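Local coordinates for alkylhalidase CmlS (Streptomyces venezuelae, PDB 3I3L), which is a flavin-dependent halogenase of chloramphenicol biosynthesis that carries its FAD cofactor covalently bound to an aspartate, at residues S464-T467 against K468-S472; G220-G224 against T225-I229; H441-P444 against E445-D449; I239-K242 against D243-S247. All coordinates share one frame; numbering follows the deposited sequence.

From the N terminus, interaction 2 comes first: the two turns of 220-225 close the loop after strand 203-213 and lead into strand 226-231. Interaction 4 follows as the hairpin between strands 234-240 and 245-253. The two touch, since strands 226-231 and 234-240 are neighbours in one mixed sheet, and Gly-224 CA packs on Pro-240 CG. Interaction 3 lies in the loop between helices 430-439 and 456-471 and comes back to interaction 2, where Asp-448 OD1 meets Gly-220 N and Leu-446 packs on Tyr-227. Interaction 1 ends helix 456-471, its centre about 30 Å from that of interaction 3. The four run in series; none nests or crosses.

Interaction 1. Residues S464-T467 against K468-S472; sequences SDLT and KRLNS
Asp-465 and Arg-469 face each other one turn apart on the last two turns of helix 456-471, an i to i+4 salt bridge on an alpha helix. Arg-469 NE donates to Asp-465 OD1 over 3.0 Å, and the bond is nearly straight at 168°. The two flat groups stand almost perpendicular: the oxygen lies in the guanidinium plane, at its edge, whereas NE reaches OD1 from above the carboxylate plane. An extended run from CG to NE carries the arginine back along the helix, with CD passing 3.6 Å from Asp-465 O. Without the guanidinium, as with an alanine here, the Asp-465 carboxylate is likely to lose its cationic mate.

The closely packed side belongs to Leu-470, which is buried against Thr-552, Val-555 and Met-559 of helix 551-560 and Tyr-535 of helix 535-543. Leu-466 runs alongside it and points the same way. Beneath the pair, Leu-470 N donates to Leu-466 O at 3.0 Å.

The solvent side is looser. Lys-468 swings its amine away from the preceding turn, and Thr-467 meets Asn-471 through a modest contact, CG2 to OD1 at 3.6 Å. The methyl is placed there because CG2 stands opposite the backbone N, which leaves OG1 beside that nitrogen, where it bonds to Ile-463 O. Asn-471 N bonds to Thr-467 O, and just beyond it the helix gives out: the OG of Ser-472 turns back and donates to Arg-469 O at 2.7 Å.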
loop_
_atom_site.group_PDB
_atom_site.type_symbol
_atom_site.label_atom_id
_atom_site.label_comp_id
_atom_site.label_asym_id
_atom_site.label_seq_id
_atom_site.Cartn_x
_atom_site.Cartn_y
_atom_site.Cartn_z
ATOM N N SER A 464 -8.953 13.361 -21.379
ATOM C CA SER A 464 -9.373 14.534 -22.156
ATOM C C SER A 464 -9.863 15.633 -21.209
ATOM O O SER A 464 -9.674 16.812 -21.470
ATOM C CB SER A 464 -10.498 14.179 -23.149
ATOM O OG SER A 464 -10.042 13.219 -24.103
ATOM N N ASP A 465 -10.485 15.243 -20.096
ATOM C CA ASP A 465 -10.942 16.256 -19.142
ATOM C C ASP A 465 -9.741 16.942 -18.443
ATOM O O ASP A 465 -9.718 18.166 -18.274
ATOM C CB ASP A 465 -11.924 15.675 -18.124
ATOM C CG ASP A 465 -12.579 16.760 -17.295
ATOM O OD1 ASP A 465 -12.453 16.724 -16.044
ATOM O OD2 ASP A 465 -13.207 17.674 -17.908
ATOM N N LEU A 466 -8.733 16.134 -18.094
ATOM C CA LEU A 466 -7.518 16.636 -17.501
ATOM C C LEU A 466 -6.815 17.566 -18.477
ATOM O O LEU A 466 -6.349 18.659 -18.100
ATOM C CB LEU A 466 -6.599 15.483 -17.156
ATOM C CG LEU A 466 -5.270 15.671 -16.416
ATOM C CD1 LEU A 466 -4.512 14.380 -16.377
ATOM C CD2 LEU A 466 -4.413 16.635 -17.068
ATOM N N THR A 467 -6.733 17.130 -19.728
ATOM C CA THR A 467 -6.072 17.930 -20.783
ATOM C C THR A 467 -6.774 19.252 -20.997
ATOM O O THR A 467 -6.144 20.279 -21.136
ATOM C CB THR A 467 -6.028 17.148 -22.123
ATOM O OG1 THR A 467 -5.105 16.050 -22.015
ATOM C CG2 THR A 467 -5.602 18.064 -23.276
ATOM N N LYS A 468 -8.096 19.201 -21.046
ATOM C CA LYS A 468 -8.930 20.383 -21.123
ATOM C C LYS A 468 -8.741 21.347 -19.940
ATOM O O LYS A 468 -8.795 22.566 -20.127
ATOM C CB LYS A 468 -10.404 19.980 -21.273
ATOM C CG LYS A 468 -11.396 21.094 -21.000
ATOM C CD LYS A 468 -12.491 21.205 -22.053
ATOM C CE LYS A 468 -12.164 22.384 -23.012
ATOM N NZ LYS A 468 -13.151 22.663 -24.109
ATOM N N ARG A 469 -8.533 20.830 -18.738
ATOM C CA ARG A 469 -8.441 21.714 -17.562
ATOM C C ARG A 469 -7.095 22.428 -17.559
ATOM O O ARG A 469 -7.026 23.657 -17.392
ATOM C CB ARG A 469 -8.670 20.972 -16.259
ATOM C CG ARG A 469 -10.095 20.607 -15.977
ATOM C CD ARG A 469 -10.082 19.452 -14.978
ATOM N NE ARG A 469 -11.415 19.045 -14.544
ATOM C CZ ARG A 469 -12.053 19.551 -13.489
ATOM N NH1 ARG A 469 -11.493 20.501 -12.726
ATOM N NH2 ARG A 469 -13.273 19.108 -13.191
ATOM N N LEU A 470 -6.029 21.668 -17.785
ATOM C CA LEU A 470 -4.694 22.231 -17.817
ATOM C C LEU A 470 -4.627 23.331 -18.895
ATOM O O LEU A 470 -4.032 24.406 -18.675
ATOM C CB LEU A 470 -3.653 21.143 -18.091
ATOM C CG LEU A 470 -3.350 20.183 -16.924
ATOM C CD1 LEU A 470 -2.599 18.999 -17.371
ATOM C CD2 LEU A 470 -2.519 20.911 -15.845
ATOM N N ASN A 471 -5.247 23.073 -20.052
ATOM C CA ASN A 471 -5.171 24.023 -21.182
ATOM C C ASN A 471 -5.903 25.309 -20.878
ATOM O O ASN A 471 -5.520 26.360 -21.396
ATOM C CB ASN A 471 -5.663 23.394 -22.517
ATOM C CG ASN A 471 -4.649 22.405 -23.123
ATOM O OD1 ASN A 471 -5.011 21.530 -23.906
ATOM N ND2 ASN A 471 -3.384 22.543 -22.754
ATOM N N SER A 472 -6.910 25.230 -20.003
ATOM C CA SER A 472 -7.710 26.394 -19.666
ATOM C C SER A 472 -7.001 27.308 -18.674
ATOM O O SER A 472 -7.535 28.355 -18.314
ATOM C CB SER A 472 -9.069 25.996 -19.076
ATOM O OG SER A 472 -8.889 25.550 -17.754
#

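Interaction 2. Residues G220-G224 against T225-I229; sequences GDLKG and TTYSI
Leu-222 and Thr-225 are joined by the one hydrogen bond between the segments, from Thr-225 N to Leu-222 O at 3.1 Å. A second backbone bond, Lys-223 N to Gly-220 O, lies just upstream.

These bonds close two overlapping beta turns, type I from Gly-220 to Lys-223 and type II from Leu-222 to Thr-225, which deliver the chain into strand 226-231. Gly-224 holds the third position of the type II turn with a positive phi of 81°, where a CB would press on the preceding carbonyl oxygen.

The side-chain packing contacts centre on the Thr-225 methyl. CG2 takes the place between the backbone N and carbonyl carbon and comes within 3.1 Å of Leu-222 O, while also lying over one face of the Tyr-227 ring, toward its rim. Opposite the backbone N (chi1 -167°), OG1 is turned instead to Thr-95 and Ser-93 of the neighbouring strand. Tyr-227 reaches back to the turn with its tip, OH standing 4.2 Å from Leu-222 CB; this buried hydroxyl has no polar partner in the model. Thr-226 points away from the turn, and its OG1 bonds to the OG of Ser-65, an FAD-binding residue.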
loop_
_atom_site.group_PDB
_atom_site.type_symbol
_atom_site.label_atom_id
_atom_site.label_comp_id
_atom_site.label_asym_id
_atom_site.label_seq_id
_atom_site.Cartn_x
_atom_site.Cartn_y
_atom_site.Cartn_z
ATOM N N GLY A 220 -12.902 -14.624 -19.164
ATOM C CA GLY A 220 -12.438 -13.465 -19.876
ATOM C C GLY A 220 -11.437 -12.709 -19.060
ATOM O O GLY A 220 -10.697 -13.307 -18.262
ATOM N N ASP A 221 -11.436 -11.386 -19.223
ATOM C CA ASP A 221 -10.538 -10.537 -18.456
ATOM C C ASP A 221 -10.731 -10.674 -16.915
ATOM O O ASP A 221 -9.824 -10.357 -16.133
ATOM C CB ASP A 221 -10.701 -9.079 -18.926
ATOM C CG ASP A 221 -10.069 -8.820 -20.341
ATOM O OD1 ASP A 221 -9.212 -9.602 -20.786
ATOM O OD2 ASP A 221 -10.439 -7.817 -21.001
ATOM N N LEU A 222 -11.908 -11.138 -16.487
ATOM C CA LEU A 222 -12.233 -11.305 -15.044
ATOM C C LEU A 222 -11.451 -12.423 -14.303
ATOM O O LEU A 222 -11.408 -12.463 -13.055
ATOM C CB LEU A 222 -13.760 -11.468 -14.843
ATOM C CG LEU A 222 -14.582 -10.165 -14.969
ATOM C CD1 LEU A 222 -16.046 -10.450 -14.979
ATOM C CD2 LEU A 222 -14.276 -9.223 -13.827
ATOM N N LYS A 223 -10.804 -13.314 -15.053
ATOM C CA LYS A 223 -10.222 -14.505 -14.465
ATOM C C LYS A 223 -9.038 -14.155 -13.521
ATOM O O LYS A 223 -8.105 -13.400 -13.896
ATOM C CB LYS A 223 -9.738 -15.453 -15.550
ATOM C CG LYS A 223 -9.445 -16.879 -15.024
ATOM C CD LYS A 223 -8.278 -16.937 -14.016
ATOM C CE LYS A 223 -7.996 -18.357 -13.441
ATOM N NZ LYS A 223 -8.004 -19.388 -14.581
ATOM N N GLY A 224 -9.073 -14.709 -12.311
ATOM C CA GLY A 224 -8.074 -14.384 -11.342
ATOM C C GLY A 224 -8.247 -13.080 -10.570
ATOM O O GLY A 224 -7.364 -12.716 -9.760
ATOM N N THR A 225 -9.350 -12.361 -10.792
ATOM C CA THR A 225 -9.527 -11.061 -10.147
ATOM C C THR A 225 -9.868 -11.274 -8.697
ATOM O O THR A 225 -10.512 -12.242 -8.368
ATOM C CB THR A 225 -10.657 -10.229 -10.849
ATOM O OG1 THR A 225 -10.613 -8.875 -10.404
ATOM C CG2 THR A 225 -12.047 -10.800 -10.567
ATOM N N THR A 226 -9.472 -10.330 -7.842
ATOM C CA THR A 226 -9.869 -10.317 -6.416
ATOM C C THR A 226 -11.223 -9.624 -6.227
ATOM O O THR A 226 -11.348 -8.421 -6.560
ATOM C CB THR A 226 -8.812 -9.597 -5.514
ATOM O OG1 THR A 226 -7.585 -10.348 -5.500
ATOM C CG2 THR A 226 -9.313 -9.396 -3.994
ATOM N N TYR A 227 -12.217 -10.337 -5.651
ATOM C CA TYR A 227 -13.568 -9.762 -5.460
ATOM C C TYR A 227 -13.741 -9.212 -4.057
ATOM O O TYR A 227 -13.412 -9.889 -3.070
ATOM C CB TYR A 227 -14.637 -10.796 -5.688
ATOM C CG TYR A 227 -14.766 -11.232 -7.110
ATOM C CD1 TYR A 227 -15.436 -10.430 -8.024
ATOM C CD2 TYR A 227 -14.216 -12.461 -7.546
ATOM C CE1 TYR A 227 -15.565 -10.815 -9.332
ATOM C CE2 TYR A 227 -14.373 -12.878 -8.839
ATOM C CZ TYR A 227 -15.048 -12.042 -9.736
ATOM O OH TYR A 227 -15.190 -12.396 -11.049
ATOM N N SER A 228 -14.206 -7.956 -3.966
ATOM C CA SER A 228 -14.598 -7.364 -2.669
ATOM C C SER A 228 -16.056 -6.947 -2.793
ATOM O O SER A 228 -16.432 -6.265 -3.735
ATOM C CB SER A 228 -13.758 -6.152 -2.281
ATOM O OG SER A 228 -12.362 -6.414 -2.330
ATOM N N ILE A 229 -16.874 -7.375 -1.839
ATOM C CA ILE A 229 -18.334 -7.346 -2.010
ATOM C C ILE A 229 -18.994 -6.909 -0.731
ATOM O O ILE A 229 -18.801 -7.506 0.322
ATOM C CB ILE A 229 -18.866 -8.729 -2.384
ATOM C CG1 ILE A 229 -18.104 -9.261 -3.605
ATOM C CG2 ILE A 229 -20.413 -8.720 -2.561
ATOM C CD1 ILE A 229 -18.605 -10.628 -4.149
#

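Interaction 3. Residues H441-P444 against E445-D449; sequences HQRP and ELSDD
The loop between helices 430-439 and 456-471 bends round one bound water, which links His-441 and Arg-443 to Glu-445 and Ser-447. The water donates to Glu-445 O at 2.7 Å, accepts from Arg-443 NH1 at 3.1 Å, and lies 2.8 Å from His-441 ND1; a weak bond from Ser-447 N adds a fourth partner. It sits in the plane of both the imidazole and the guanidinium, at their edges, which helps fix the rotation of each.

Arg-443 reaches this position folded. Its CG lies between the backbone N and carbonyl carbon (chi1 70°), and a further bend at chi3 wraps the chain past Glu-445, whose OE1 is 3.6 Å from CG. The guanidinium then offers one face to Asp-449, with CB 3.8 Å from NE. Asp-449 OD2 lies well out of the guanidinium plane, and no N-H points at it, so the attraction there is probably one of charge alone; the salt bridge of Arg-443 is made by NH1 with Glu-454.

On the other side of the water, Leu-446 CD1 rests 3.6 Å from His-441 CE1, approaching the ring obliquely. With ND1 on the water and NE2 on Thr-106 OG1, both ring nitrogens of His-441 have partners, and the ring also stacks with Phe-450. Pro-444 and Glu-445 run side by side at the exposed bend. The far end is tied by Ser-447 OG, which accepts from Asp-449 N at 2.7 Å, the side-chain-to-backbone closure that defines an ST turn.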
loop_
_atom_site.group_PDB
_atom_site.type_symbol
_atom_site.label_atom_id
_atom_site.label_comp_id
_atom_site.label_asym_id
_atom_site.label_seq_id
_atom_site.Cartn_x
_atom_site.Cartn_y
_atom_site.Cartn_z
ATOM N N HIS A 441 -18.050 -1.161 -15.059
ATOM C CA HIS A 441 -18.527 -2.072 -16.122
ATOM C C HIS A 441 -19.697 -1.416 -16.859
ATOM O O HIS A 441 -20.464 -0.606 -16.294
ATOM C CB HIS A 441 -18.987 -3.408 -15.567
ATOM C CG HIS A 441 -17.903 -4.215 -14.912
ATOM N ND1 HIS A 441 -18.016 -5.579 -14.699
ATOM C CD2 HIS A 441 -16.686 -3.849 -14.416
ATOM C CE1 HIS A 441 -16.915 -6.019 -14.113
ATOM N NE2 HIS A 441 -16.086 -4.990 -13.941
ATOM N N GLN A 442 -19.852 -1.778 -18.126
ATOM C CA GLN A 442 -20.841 -1.100 -18.974
ATOM C C GLN A 442 -22.186 -1.841 -19.048
ATOM O O GLN A 442 -22.900 -1.779 -20.042
ATOM C CB GLN A 442 -20.237 -0.854 -20.345
ATOM C CG GLN A 442 -18.940 -0.037 -20.290
ATOM C CD GLN A 442 -19.176 1.370 -19.770
ATOM O OE1 GLN A 442 -18.817 1.697 -18.628
ATOM N NE2 GLN A 442 -19.795 2.201 -20.585
ATOM N N ARG A 443 -22.506 -2.552 -17.975
ATOM C CA ARG A 443 -23.772 -3.218 -17.826
ATOM C C ARG A 443 -24.029 -3.253 -16.328
ATOM O O ARG A 443 -23.079 -3.100 -15.552
ATOM C CB ARG A 443 -23.680 -4.649 -18.409
ATOM C CG ARG A 443 -22.818 -5.617 -17.598
ATOM C CD ARG A 443 -22.304 -6.768 -18.442
ATOM N NE ARG A 443 -21.691 -6.279 -19.672
ATOM C CZ ARG A 443 -20.417 -5.897 -19.799
ATOM N NH1 ARG A 443 -19.566 -5.942 -18.760
ATOM N NH2 ARG A 443 -19.981 -5.465 -20.986
ATOM N N PRO A 444 -25.283 -3.525 -15.911
ATOM C CA PRO A 444 -25.681 -3.408 -14.492
ATOM C C PRO A 444 -25.128 -4.504 -13.597
ATOM O O PRO A 444 -25.055 -4.327 -12.380
ATOM C CB PRO A 444 -27.228 -3.510 -14.535
ATOM C CG PRO A 444 -27.600 -3.557 -16.062
ATOM C CD PRO A 444 -26.373 -4.052 -16.756
ATOM N N GLU A 445 -24.776 -5.637 -14.190
ATOM C CA GLU A 445 -24.415 -6.846 -13.436
ATOM C C GLU A 445 -23.090 -7.444 -13.921
ATOM O O GLU A 445 -22.560 -7.099 -14.994
ATOM C CB GLU A 445 -25.530 -7.899 -13.545
ATOM C CG GLU A 445 -26.409 -7.805 -14.852
ATOM C CD GLU A 445 -25.754 -8.445 -16.091
ATOM O OE1 GLU A 445 -25.685 -7.774 -17.161
ATOM O OE2 GLU A 445 -25.287 -9.613 -15.970
ATOM N N LEU A 446 -22.564 -8.353 -13.116
ATOM C CA LEU A 446 -21.256 -8.913 -13.341
ATOM C C LEU A 446 -21.379 -10.093 -14.314
ATOM O O LEU A 446 -22.198 -10.995 -14.103
ATOM C CB LEU A 446 -20.687 -9.374 -11.992
ATOM C CG LEU A 446 -19.237 -9.849 -11.934
ATOM C CD1 LEU A 446 -18.305 -8.703 -12.090
ATOM C CD2 LEU A 446 -19.005 -10.596 -10.629
ATOM N N SER A 447 -20.559 -10.085 -15.371
ATOM C CA SER A 447 -20.653 -11.057 -16.435
ATOM C C SER A 447 -19.317 -11.235 -17.151
ATOM O O SER A 447 -18.429 -10.324 -17.156
ATOM C CB SER A 447 -21.718 -10.623 -17.436
ATOM O OG SER A 447 -21.360 -11.068 -18.721
ATOM N N ASP A 448 -19.186 -12.396 -17.792
ATOM C CA ASP A 448 -17.997 -12.719 -18.563
ATOM C C ASP A 448 -17.998 -11.959 -19.890
ATOM O O ASP A 448 -17.058 -12.032 -20.676
ATOM C CB ASP A 448 -17.895 -14.222 -18.762
ATOM C CG ASP A 448 -16.471 -14.728 -18.643
ATOM O OD1 ASP A 448 -15.542 -13.892 -18.690
ATOM O OD2 ASP A 448 -16.266 -15.974 -18.536
ATOM N N ASP A 449 -19.056 -11.205 -20.117
ATOM C CA ASP A 449 -19.090 -10.211 -21.192
ATOM C C ASP A 449 -18.010 -9.158 -21.020
ATOM O O ASP A 449 -17.590 -8.517 -21.999
ATOM C CB ASP A 449 -20.459 -9.536 -21.240
ATOM C CG ASP A 449 -21.480 -10.332 -22.058
ATOM O OD1 ASP A 449 -21.088 -11.367 -22.619
ATOM O OD2 ASP A 449 -22.660 -9.915 -22.150
HETATM O O HOH W 1 -20.031 -7.116 -15.962
#

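Interaction 4. Residues I239-K242 against D243-S247; sequences IPIK and DDLYS
Tyr-246 lies across Pro-240 in a non-hydrogen-bonded pair of the antiparallel hairpin formed by strands 234-240 and 245-253. Its CB starts 3.8 Å from Ile-239 O, and CG stays above the same peptide. Farther out, CD2 meets Ile-239 C and Pro-240 N, and CE2 passes on to the proline ring. CZ comes 3.6 Å from Pro-240 CB, and OH, at the tip, lies near Pro-240 CB and CG. Pro-240 CB sits over one ring face, 3.8 Å from the centroid and 21° off the normal: a CH-pi contact. With an alanine here the proline is likely to lose its CH-pi partner, leaving a gap over Pro-240 CB and CG.

The backbone pairing begins at Ile-239 and Ser-247, with Ile-239 N to Ser-247 O at 2.8 Å and Ser-247 N to Ile-239 O at 2.7 Å. Nearer the turn, Leu-245 O receives Ile-241 N at 2.9 Å and, weakly, Lys-242 N. Ile-241 CG1 sits between its backbone N and carbonyl carbon (chi1 62°), which sets CD1 3.7 Å from Leu-245 CD1, while Lys-242 CB packs on Leu-245 CB.

Ser-247 OG bonds to Trp-237 NE1 and Glu-64. Strand 203-213 flanks the hairpin, with Tyr-211 against Ile-241, Leu-245 and Ser-247, whereas Ile-239 and Pro-240 meet Gln-124 of strand 122-124, and the nearest atoms of the Ile-239 side chain and the bound FAD are about 5 Å apart.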
loop_
_atom_site.group_PDB
_atom_site.type_symbol
_atom_site.label_atom_id
_atom_site.label_comp_id
_atom_site.label_asym_id
_atom_site.label_seq_id
_atom_site.Cartn_x
_atom_site.Cartn_y
_atom_site.Cartn_z
ATOM N N ILE A 239 -10.730 -14.678 -3.128
ATOM C CA ILE A 239 -9.420 -14.739 -3.804
ATOM C C ILE A 239 -9.137 -16.162 -4.368
ATOM O O ILE A 239 -9.132 -17.152 -3.623
ATOM C CB ILE A 239 -8.270 -14.403 -2.854
ATOM C CG1 ILE A 239 -8.482 -13.062 -2.131
ATOM C CG2 ILE A 239 -6.892 -14.467 -3.578
ATOM C CD1 ILE A 239 -8.907 -11.989 -3.082
ATOM N N PRO A 240 -8.905 -16.258 -5.693
ATOM C CA PRO A 240 -8.506 -17.572 -6.207
ATOM C C PRO A 240 -7.021 -17.807 -5.923
ATOM O O PRO A 240 -6.202 -17.134 -6.475
ATOM C CB PRO A 240 -8.750 -17.461 -7.717
ATOM C CG PRO A 240 -8.844 -15.917 -8.022
ATOM C CD PRO A 240 -8.860 -15.184 -6.710
ATOM N N ILE A 241 -6.691 -18.715 -5.039
ATOM C CA ILE A 241 -5.315 -19.021 -4.782
ATOM C C ILE A 241 -4.863 -20.308 -5.506
ATOM O O ILE A 241 -3.687 -20.664 -5.473
ATOM C CB ILE A 241 -5.004 -19.138 -3.286
ATOM C CG1 ILE A 241 -5.796 -20.266 -2.676
ATOM C CG2 ILE A 241 -5.293 -17.801 -2.554
ATOM C CD1 ILE A 241 -5.155 -20.796 -1.454
ATOM N N LYS A 242 -5.801 -20.982 -6.163
ATOM C CA LYS A 242 -5.454 -22.079 -7.071
ATOM C C LYS A 242 -6.436 -22.127 -8.220
ATOM O O LYS A 242 -7.310 -21.248 -8.322
ATOM C CB LYS A 242 -5.411 -23.424 -6.348
ATOM C CG LYS A 242 -4.049 -23.780 -5.876
ATOM C CD LYS A 242 -4.100 -24.834 -4.781
ATOM C CE LYS A 242 -2.683 -25.130 -4.239
ATOM N NZ LYS A 242 -1.916 -23.872 -3.910
ATOM N N ASP A 243 -6.289 -23.151 -9.068
ATOM C CA ASP A 243 -7.247 -23.453 -10.131
ATOM C C ASP A 243 -8.679 -23.573 -9.574
ATOM O O ASP A 243 -9.636 -22.962 -10.117
ATOM C CB ASP A 243 -6.851 -24.760 -10.846
ATOM C CG ASP A 243 -7.799 -25.130 -12.015
ATOM O OD1 ASP A 243 -8.077 -24.270 -12.892
ATOM O OD2 ASP A 243 -8.248 -26.299 -12.063
ATOM N N ASP A 244 -8.822 -24.344 -8.495
ATOM C CA ASP A 244 -10.149 -24.595 -7.943
ATOM C C ASP A 244 -10.270 -24.221 -6.445
ATOM O O ASP A 244 -11.118 -24.776 -5.724
ATOM C CB ASP A 244 -10.528 -26.067 -8.164
ATOM C CG ASP A 244 -9.720 -27.025 -7.271
ATOM O OD1 ASP A 244 -8.490 -26.793 -7.047
ATOM O OD2 ASP A 244 -10.334 -27.995 -6.763
ATOM N N LEU A 245 -9.428 -23.288 -5.989
ATOM C CA LEU A 245 -9.371 -22.968 -4.581
ATOM C C LEU A 245 -9.564 -21.485 -4.350
ATOM O O LEU A 245 -8.814 -20.665 -4.846
ATOM C CB LEU A 245 -8.055 -23.428 -3.972
ATOM C CG LEU A 245 -8.142 -24.211 -2.680
ATOM C CD1 LEU A 245 -6.881 -24.005 -1.862
ATOM C CD2 LEU A 245 -9.347 -23.807 -1.886
ATOM N N TYR A 246 -10.579 -21.156 -3.562
ATOM C CA TYR A 246 -10.885 -19.759 -3.238
ATOM C C TYR A 246 -10.788 -19.496 -1.752
ATOM O O TYR A 246 -11.292 -20.274 -0.948
ATOM C CB TYR A 246 -12.254 -19.361 -3.749
ATOM C CG TYR A 246 -12.251 -18.808 -5.161
ATOM C CD1 TYR A 246 -12.210 -19.643 -6.259
ATOM C CD2 TYR A 246 -12.318 -17.433 -5.388
ATOM C CE1 TYR A 246 -12.276 -19.129 -7.540
ATOM C CE2 TYR A 246 -12.353 -16.913 -6.676
ATOM C CZ TYR A 246 -12.318 -17.794 -7.746
ATOM O OH TYR A 246 -12.343 -17.302 -9.023
ATOM N N SER A 247 -10.070 -18.439 -1.402
ATOM C CA SER A 247 -10.088 -17.905 -0.036
ATOM C C SER A 247 -11.304 -16.979 0.024
ATOM O O SER A 247 -11.463 -16.111 -0.845
ATOM C CB SER A 247 -8.831 -17.114 0.246
ATOM O OG SER A 247 -8.899 -16.486 1.529
#